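Local coordinates for protein fructose-bisphosphate aldolase (Slackia heliotrinireducens, PDB 4MOZ) that belongs to the DeoC/LacD family of aldolases and folds as a closed eight-stranded parallel TIM barrel, at residues Pro2-Arg6 and Thr31-Arg36. Numbering follows the deposited sequence.
Sequences PKITR and TQGTGR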
# COMPACT_ATOMS: atom_id res chain seq x y z
N PRO C 2 24.15 32.45 -22.31
CA PRO C 2 24.82 33.09 -21.19
C PRO C 2 25.97 32.24 -20.65
O PRO C 2 26.29 31.20 -21.22
CB PRO C 2 23.73 33.19 -20.11
CG PRO C 2 22.44 33.00 -20.83
CD PRO C 2 22.75 32.12 -22.00
N LYS C 3 26.59 32.71 -19.57
CA LYS C 3 27.56 31.92 -18.84
C LYS C 3 27.43 32.20 -17.35
O LYS C 3 27.27 33.34 -16.93
CB LYS C 3 28.98 32.23 -19.31
CG LYS C 3 30.04 31.38 -18.64
CD LYS C 3 31.41 31.59 -19.27
CE LYS C 3 32.50 30.97 -18.41
NZ LYS C 3 32.85 31.85 -17.26
N ILE C 4 27.50 31.13 -16.55
CA ILE C 4 27.55 31.23 -15.10
C ILE C 4 28.79 30.50 -14.60
O ILE C 4 29.32 29.61 -15.27
CB ILE C 4 26.28 30.65 -14.43
CG1 ILE C 4 26.04 29.20 -14.86
CG2 ILE C 4 25.07 31.52 -14.74
CD1 ILE C 4 25.22 28.38 -13.88
N THR C 5 29.28 30.89 -13.43
CA THR C 5 30.36 30.17 -12.76
C THR C 5 29.76 29.26 -11.69
O THR C 5 28.57 29.38 -11.36
CB THR C 5 31.36 31.14 -12.11
OG1 THR C 5 30.67 32.01 -11.21
CG2 THR C 5 32.08 31.97 -13.17
N ARG C 6 30.58 28.37 -11.14
CA ARG C 6 30.14 27.46 -10.08
C ARG C 6 29.54 28.21 -8.90
O ARG C 6 28.48 27.84 -8.40
CB ARG C 6 31.29 26.57 -9.61
CG ARG C 6 31.75 25.55 -10.64
CD ARG C 6 32.85 24.67 -10.06
NE ARG C 6 32.36 23.77 -9.02
CZ ARG C 6 31.84 22.56 -9.24
NH1 ARG C 6 31.73 22.10 -10.48
NH2 ARG C 6 31.43 21.82 -8.22
N THR C 31 23.09 22.48 -17.62
CA THR C 31 22.90 23.79 -18.25
C THR C 31 24.08 24.20 -19.14
O THR C 31 24.13 25.32 -19.65
CB THR C 31 22.64 24.89 -17.20
OG1 THR C 31 23.79 25.01 -16.34
CG2 THR C 31 21.41 24.56 -16.35
N GLN C 32 25.02 23.27 -19.34
CA GLN C 32 26.24 23.52 -20.11
C GLN C 32 26.96 24.78 -19.64
O GLN C 32 27.52 25.53 -20.44
CB GLN C 32 25.94 23.56 -21.62
CG GLN C 32 25.29 22.29 -22.17
CD GLN C 32 26.24 21.11 -22.28
OE1 GLN C 32 27.36 21.14 -21.76
NE2 GLN C 32 25.80 20.06 -22.95
N GLY C 33 26.94 25.01 -18.33
CA GLY C 33 27.61 26.17 -17.72
C GLY C 33 26.96 27.50 -18.03
O GLY C 33 27.60 28.54 -17.92
N THR C 34 25.68 27.48 -18.41
CA THR C 34 24.97 28.70 -18.80
C THR C 34 23.85 29.11 -17.85
O THR C 34 23.44 30.26 -17.84
CB THR C 34 24.35 28.58 -20.21
OG1 THR C 34 23.18 27.75 -20.16
CG2 THR C 34 25.36 28.02 -21.22
N GLY C 35 23.35 28.16 -17.07
CA GLY C 35 22.17 28.40 -16.23
C GLY C 35 20.87 28.20 -16.99
O GLY C 35 19.79 28.37 -16.43
N ARG C 36 20.98 27.82 -18.26
CA ARG C 36 19.81 27.59 -19.12
C ARG C 36 19.71 26.10 -19.46
O ARG C 36 20.73 25.45 -19.71
CB ARG C 36 19.92 28.41 -20.40
CG ARG C 36 19.90 29.92 -20.21
CD ARG C 36 18.58 30.53 -20.64
NE ARG C 36 18.65 31.99 -20.69
CZ ARG C 36 18.95 32.70 -21.78
NH1 ARG C 36 19.20 32.10 -22.94
NH2 ARG C 36 18.99 34.02 -21.70
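With CG1 lodged between its own backbone N and carbonyl carbon (chi1 56°), Ile4 lays CG1 and CD1 along the peptide joining Thr34 to Gly35, CG1 coming within 3.6 Å of Gly35 N. A bend at chi2 (-106°) brings the Arg36 guanidinium face-on to CG of the Pro2 ring. Here the N-terminal arm of a TIM barrel crosses the turn that leads from helix 20-30 into the first barrel strand, 37-41. The helix ends in a Schellman motif; Gln32, its C-prime residue, is also the first corner of a type I' beta turn from Thr31 to Thr34. Glycine suits position 33 because phi is positive there, and its carbonyl projects toward the arm, where Ile4 N donates to Gly33 O over 2.9 Å, almost straight at the hydrogen (175°); the donor approaches tilted from the carbonyl plane. A CA-H...O contact from Lys3 CA, at 3.5 Å, gives Gly33 O a second, softer partner. Glycine also suits position 35, where phi is again positive and the bare backbone lies against Ile4, CD1 packing on its N and CA. Threonine fits position 34 because its hydroxyl serves the turn twice: Thr34 OG1 donates to Thr31 O at 2.7 Å, and it accepts from Arg36 N, which closes an ST turn. Although CB points away from the arm overall, Thr34 CB and CG2 still brush Pro2 O, CG2 at 3.3 Å. Arg36 also reaches beyond the turn, NH1 bonding to Thr292 O, which helps fix the flat group. Compact and nonpolar, the proline ring crosses the arginine chain at about a right angle and sets Pro2 CG over the centre of one guanidinium face, 3.6 Å from Arg36 CZ.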